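Local coordinates for possible sortase-like protein (Corynebacterium diphtheriae, PDB 5UUS) that probably acts as a sortase-type cysteine hydrolase, a transpeptidase-like enzyme of the membrane-associated class E sortase family, at residues A[109-114]-A[224-229]; A[117-122]-A[212-217]. All coordinates share one frame; numbering follows the deposited sequence.

Contact 1 of 2, residues A[109-114]-A[224-229]; sequences AIVVET and AALEEG
V111 and L226 meet with their side chains crossing at about a right angle, and this pair forms one half of a small apolar contact. CD2 of L226 is the branch that does the touching: it lies 4.0 Å from V111 CG2 and almost equally near V111 CB and CG1, so one methyl rests against the whole branched end of the valine. The first torsion of V111 sets CG1 anti to the backbone N (chi1 -177°) and CG2 anti to the carbonyl carbon; CG2 thereby reaches A225 as well, 4.1 Å from its CB. The other half is made by A109 and A225, which point at each other and bring their CB methyls to 4.0 Å. A225 CB thus touches both A109 and V111, residues two apart on one face of the strand, while the intervening I110 turns the opposite way.

E228 closes the A109 end. Its chain is extended beyond CG, and E228 OE1 comes 3.9 Å from A109 CB. E228 OE1 also accepts a hydrogen bond of 2.8 Å from a water O, which in turn accepts from the backbone N of A109 at 3.0 Å. No direct hydrogen bond joins the two segments; this water supplies their polar link, and E228 OE2 is engaged separately in a salt bridge with R122.

The 3-10 turn at 224-227 presents A225 and L226 together, its carbonyls at A224 and A225 accepting from the N atoms of E227 and E228. The contact packs the extreme C-terminus of the chain on one face of the sortase beta sheet. Strand 109-114 runs there between strands 40-45 and 117-123, with L226 also touching Y45, A225 touching R122, and I110 facing M190 and M192 of strand 188-193.

Contact 2 of 2, residues A[117-122]-A[212-217]; sequences SWSVYR and TEHFPK
W118 sets its CB over one face of the F215 ring, a CH-pi contact 4.1 Å from the ring centroid and 27° off its normal. The five-membered ring of W118 and the F215 ring are inclined at 34°, neither stacked nor edge-to-face. CZ and CE1 are the F215 ring atoms nearest W118 CB. K217 adds its aliphatic chain, with K217 CE 3.7 Å from W118 NE1; its NZ pairs with E113.

The strands that carry these side chains run antiparallel at 176°, part of the sortase beta barrel. W118 and F215 form a hydrogen-bonded pair, W118 N to F215 O and F215 N to W118 O. A classic beta bulge follows, T212 and E213 both facing V120: V120 O accepts from T212 N at 2.9 Å and from E213 N at 3.3 Å, the latter on a lone pair.

V120 and E213 lie side by side, E213 OE2 3.6 Å from V120 CG2. A water joins E213 OE2, T212 OG1 and R122 NE, while R122 NH2 bridges to E228. On the face bearing S119 and H214, S119 OG and H214 ND1 share a 2.8 Å hydrogen bond at the edge of the imidazole.

Contact 1 is the more buried of the two, yet covers 177 Å² against 605 Å² for contact 2, which extends from buried W118 and V120 to exposed H214 and P216. Their chemistry differs with their place: 117-122 and 212-217 are sheet neighbours joined by backbone hydrogen bonds, whereas 109-114 and 224-229 meet through methyls and one water, a turn lying over a strand. Strands 109-114 and 117-123 are consecutive and adjacent in the same sheet, so the contacts, with centres about 9 Å apart, also touch directly. Salt bridges reach contact 2 from both segments of contact 1; E113, which belongs to the strand but takes no part in its interface with 224-229, also packs its CD 3.5 Å from W118 CH2.

Contact 1 of 2, residues A[109-114]-A[224-229]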
loop_
_atom_site.group_PDB
_atom_site.type_symbol
_atom_site.label_atom_id
_atom_site.label_comp_id
_atom_site.label_asym_id
_atom_site.label_seq_id
_atom_site.Cartn_x
_atom_site.Cartn_y
_atom_site.Cartn_z
ATOM N N ALA A 109 -4.648 6.760 6.474
ATOM C CA ALA A 109 -3.483 5.893 6.709
ATOM C C ALA A 109 -3.748 4.447 6.319
ATOM O O ALA A 109 -4.839 3.912 6.554
ATOM C CB ALA A 109 -3.056 5.954 8.194
ATOM N N ILE A 110 -2.750 3.828 5.706
ATOM C CA ILE A 110 -2.720 2.391 5.553
ATOM C C ILE A 110 -1.465 1.945 6.329
ATOM O O ILE A 110 -0.359 2.331 5.977
ATOM C CB ILE A 110 -2.623 1.945 4.093
ATOM C CG1 ILE A 110 -3.593 2.756 3.178
ATOM C CG2 ILE A 110 -2.756 0.401 3.991
ATOM C CD1 ILE A 110 -4.991 2.574 3.523
ATOM N N VAL A 111 -1.643 1.158 7.386
ATOM C CA VAL A 111 -0.516 0.725 8.198
ATOM C C VAL A 111 -0.146 -0.708 7.854
ATOM O O VAL A 111 -1.016 -1.576 7.792
ATOM C CB VAL A 111 -0.819 0.853 9.699
ATOM C CG1 VAL A 111 0.414 0.448 10.516
ATOM C CG2 VAL A 111 -1.234 2.296 10.035
ATOM N N VAL A 112 1.140 -0.938 7.596
ATOM C CA VAL A 112 1.630 -2.254 7.198
ATOM C C VAL A 112 2.722 -2.713 8.159
ATOM O O VAL A 112 3.715 -2.033 8.396
ATOM C CB VAL A 112 2.153 -2.249 5.752
ATOM C CG1 VAL A 112 2.492 -3.662 5.290
ATOM C CG2 VAL A 112 1.092 -1.657 4.825
ATOM N N GLU A 113 2.498 -3.883 8.723
ATOM C CA GLU A 113 3.422 -4.482 9.648
ATOM C C GLU A 113 4.118 -5.669 8.998
ATOM O O GLU A 113 3.454 -6.528 8.390
ATOM C CB GLU A 113 2.643 -4.928 10.881
ATOM C CG GLU A 113 3.422 -5.565 11.944
ATOM C CD GLU A 113 2.510 -6.249 12.963
ATOM O OE1 GLU A 113 1.255 -6.299 12.762
ATOM O OE2 GLU A 113 3.061 -6.742 13.958
ATOM N N THR A 114 5.445 -5.737 9.116
ATOM C CA THR A 114 6.118 -6.991 8.812
ATOM C C THR A 114 6.688 -7.592 10.104
ATOM O O THR A 114 6.529 -7.029 11.187
ATOM C CB THR A 114 7.241 -6.807 7.775
ATOM O OG1 THR A 114 8.363 -6.182 8.396
ATOM C CG2 THR A 114 6.752 -5.975 6.591
ATOM N N ALA A 224 1.496 5.780 15.708
ATOM C CA ALA A 224 0.388 6.567 16.218
ATOM C C ALA A 224 -0.787 6.545 15.253
ATOM O O ALA A 224 -1.931 6.782 15.648
ATOM C CB ALA A 224 0.829 7.985 16.459
ATOM N N ALA A 225 -0.507 6.260 13.985
ATOM C CA ALA A 225 -1.550 6.303 12.970
ATOM C C ALA A 225 -2.653 5.291 13.275
ATOM O O ALA A 225 -3.804 5.482 12.884
ATOM C CB ALA A 225 -0.963 6.062 11.582
ATOM N N LEU A 226 -2.302 4.228 13.995
ATOM C CA LEU A 226 -3.266 3.185 14.362
ATOM C C LEU A 226 -4.425 3.709 15.219
ATOM O O LEU A 226 -5.508 3.124 15.226
ATOM C CB LEU A 226 -2.535 2.042 15.094
ATOM C CG LEU A 226 -1.726 1.131 14.166
ATOM C CD1 LEU A 226 -0.867 0.135 14.939
ATOM C CD2 LEU A 226 -2.664 0.377 13.236
ATOM N N GLU A 227 -4.200 4.821 15.920
ATOM C CA GLU A 227 -5.195 5.402 16.832
ATOM C C GLU A 227 -6.152 6.375 16.154
ATOM O O GLU A 227 -7.007 6.965 16.811
ATOM C CB GLU A 227 -4.497 6.130 17.980
ATOM C CG GLU A 227 -3.232 5.452 18.465
ATOM C CD GLU A 227 -3.478 4.035 18.943
ATOM O OE1 GLU A 227 -4.613 3.755 19.400
ATOM O OE2 GLU A 227 -2.535 3.206 18.858
ATOM N N GLU A 228 -5.997 6.542 14.844
ATOM C CA GLU A 228 -6.837 7.452 14.060
ATOM C C GLU A 228 -8.230 6.888 13.711
ATOM O O GLU A 228 -8.565 5.742 14.038
ATOM C CB GLU A 228 -6.113 7.838 12.766
ATOM C CG GLU A 228 -4.866 8.635 12.994
ATOM C CD GLU A 228 -4.102 8.900 11.721
ATOM O OE1 GLU A 228 -4.632 8.593 10.622
ATOM O OE2 GLU A 228 -2.962 9.406 11.823
ATOM N N GLY A 229 -9.032 7.703 13.037
ATOM C CA GLY A 229 -10.360 7.291 12.630
ATOM C C GLY A 229 -11.388 7.469 13.728
ATOM O O GLY A 229 -12.586 7.587 13.454
ATOM O OXT GLY A 229 -11.044 7.505 14.914
HETATM O O HOH W 1 -6.367 7.321 8.855
#

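Contact 2 of 2, residues A[117-122]-A[212-217]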
loop_
_atom_site.group_PDB
_atom_site.type_symbol
_atom_site.label_atom_id
_atom_site.label_comp_id
_atom_site.label_asym_id
_atom_site.label_seq_id
_atom_site.Cartn_x
_atom_site.Cartn_y
_atom_site.Cartn_z
ATOM N N SER A 117 9.193 -4.666 11.062
ATOM C CA SER A 117 9.015 -3.238 10.832
ATOM C C SER A 117 7.556 -2.774 10.833
ATOM O O SER A 117 6.634 -3.579 10.715
ATOM C CB SER A 117 9.644 -2.846 9.493
ATOM O OG SER A 117 8.856 -3.356 8.418
ATOM N N TRP A 118 7.379 -1.459 10.963
ATOM C CA TRP A 118 6.083 -0.803 10.777
ATOM C C TRP A 118 6.255 0.220 9.662
ATOM O O TRP A 118 7.270 0.923 9.637
ATOM C CB TRP A 118 5.606 -0.102 12.065
ATOM C CG TRP A 118 5.154 -1.013 13.155
ATOM C CD1 TRP A 118 5.893 -1.436 14.253
ATOM C CD2 TRP A 118 3.856 -1.614 13.290
ATOM N NE1 TRP A 118 5.124 -2.263 15.037
ATOM C CE2 TRP A 118 3.874 -2.396 14.473
ATOM C CE3 TRP A 118 2.680 -1.575 12.521
ATOM C CZ2 TRP A 118 2.760 -3.121 14.913
ATOM C CZ3 TRP A 118 1.564 -2.289 12.959
ATOM C CH2 TRP A 118 1.614 -3.051 14.147
ATOM N N SER A 119 5.283 0.282 8.738
ATOM C CA SER A 119 5.245 1.287 7.679
ATOM C C SER A 119 3.889 1.988 7.735
ATOM O O SER A 119 2.868 1.352 8.001
ATOM C CB SER A 119 5.439 0.659 6.288
ATOM O OG SER A 119 6.624 -0.092 6.216
ATOM N N VAL A 120 3.889 3.294 7.499
ATOM C CA VAL A 120 2.644 4.020 7.348
ATOM C C VAL A 120 2.640 4.612 5.966
ATOM O O VAL A 120 3.548 5.375 5.619
ATOM C CB VAL A 120 2.491 5.141 8.384
ATOM C CG1 VAL A 120 1.209 5.951 8.116
ATOM C CG2 VAL A 120 2.503 4.545 9.792
ATOM N N TYR A 121 1.630 4.244 5.187
ATOM C CA TYR A 121 1.347 4.894 3.913
ATOM C C TYR A 121 0.106 5.778 4.028
ATOM O O TYR A 121 -0.779 5.511 4.834
ATOM C CB TYR A 121 1.129 3.868 2.815
ATOM C CG TYR A 121 2.315 3.003 2.486
ATOM C CD1 TYR A 121 2.560 1.827 3.196
ATOM C CD2 TYR A 121 3.169 3.330 1.430
ATOM C CE1 TYR A 121 3.651 1.005 2.874
ATOM C CE2 TYR A 121 4.255 2.511 1.100
ATOM C CZ TYR A 121 4.486 1.353 1.832
ATOM O OH TYR A 121 5.542 0.525 1.511
ATOM N N ARG A 122 0.037 6.829 3.221
ATOM C CA ARG A 122 -1.136 7.692 3.241
ATOM C C ARG A 122 -1.682 7.886 1.832
ATOM O O ARG A 122 -0.928 8.118 0.885
ATOM C CB ARG A 122 -0.787 9.007 3.915
ATOM C CG ARG A 122 -0.449 8.774 5.382
ATOM C CD ARG A 122 -0.848 9.930 6.242
ATOM N NE ARG A 122 -0.564 9.669 7.650
ATOM C CZ ARG A 122 -1.496 9.534 8.584
ATOM N NH1 ARG A 122 -2.790 9.660 8.277
ATOM N NH2 ARG A 122 -1.140 9.300 9.831
ATOM N N THR A 212 5.131 7.533 4.443
ATOM C CA THR A 212 5.442 8.690 5.293
ATOM C C THR A 212 6.204 8.272 6.555
ATOM O O THR A 212 6.885 9.089 7.164
ATOM C CB THR A 212 4.157 9.459 5.730
ATOM O OG1 THR A 212 3.324 8.592 6.511
ATOM C CG2 THR A 212 3.349 9.946 4.503
ATOM N N GLU A 213 6.053 7.016 6.958
ATOM C CA GLU A 213 6.827 6.454 8.078
ATOM C C GLU A 213 7.304 5.046 7.781
ATOM O O GLU A 213 6.567 4.252 7.191
ATOM C CB GLU A 213 6.007 6.390 9.356
ATOM C CG GLU A 213 5.590 7.674 9.986
ATOM C CD GLU A 213 4.784 7.404 11.261
ATOM O OE1 GLU A 213 5.368 6.903 12.259
ATOM O OE2 GLU A 213 3.557 7.661 11.248
ATOM N N HIS A 214 8.522 4.716 8.223
ATOM C CA HIS A 214 9.023 3.331 8.139
ATOM C C HIS A 214 10.121 3.120 9.179
ATOM O O HIS A 214 11.130 3.815 9.152
ATOM C CB HIS A 214 9.565 2.985 6.738
ATOM C CG HIS A 214 10.099 1.582 6.626
ATOM N ND1 HIS A 214 9.292 0.468 6.708
ATOM C CD2 HIS A 214 11.366 1.117 6.463
ATOM C CE1 HIS A 214 10.032 -0.623 6.589
ATOM N NE2 HIS A 214 11.290 -0.259 6.442
ATOM N N PHE A 215 9.905 2.202 10.120
ATOM C CA PHE A 215 10.873 2.020 11.213
ATOM C C PHE A 215 10.831 0.576 11.726
ATOM O O PHE A 215 9.831 -0.138 11.517
ATOM C CB PHE A 215 10.615 3.031 12.352
ATOM C CG PHE A 215 9.235 2.965 12.931
ATOM C CD1 PHE A 215 8.946 2.098 13.976
ATOM C CD2 PHE A 215 8.227 3.781 12.434
ATOM C CE1 PHE A 215 7.664 2.038 14.513
ATOM C CE2 PHE A 215 6.938 3.724 12.956
ATOM C CZ PHE A 215 6.658 2.852 14.000
ATOM N N PRO A 216 11.930 0.129 12.375
ATOM C CA PRO A 216 12.050 -1.259 12.841
ATOM C C PRO A 216 11.298 -1.522 14.142
ATOM O O PRO A 216 11.134 -0.623 14.947
ATOM C CB PRO A 216 13.559 -1.431 13.048
ATOM C CG PRO A 216 14.009 -0.040 13.476
ATOM C CD PRO A 216 13.162 0.903 12.613
ATOM N N LYS A 217 10.847 -2.757 14.326
ATOM C CA LYS A 217 10.275 -3.190 15.584
ATOM C C LYS A 217 11.393 -3.343 16.621
ATOM O O LYS A 217 12.530 -2.993 16.339
ATOM C CB LYS A 217 9.551 -4.526 15.415
ATOM C CG LYS A 217 8.316 -4.494 14.541
ATOM C CD LYS A 217 7.643 -5.829 14.544
ATOM C CE LYS A 217 6.205 -5.668 14.081
ATOM N NZ LYS A 217 5.518 -6.963 13.949
HETATM O O HOH W 2 2.151 9.458 8.969
#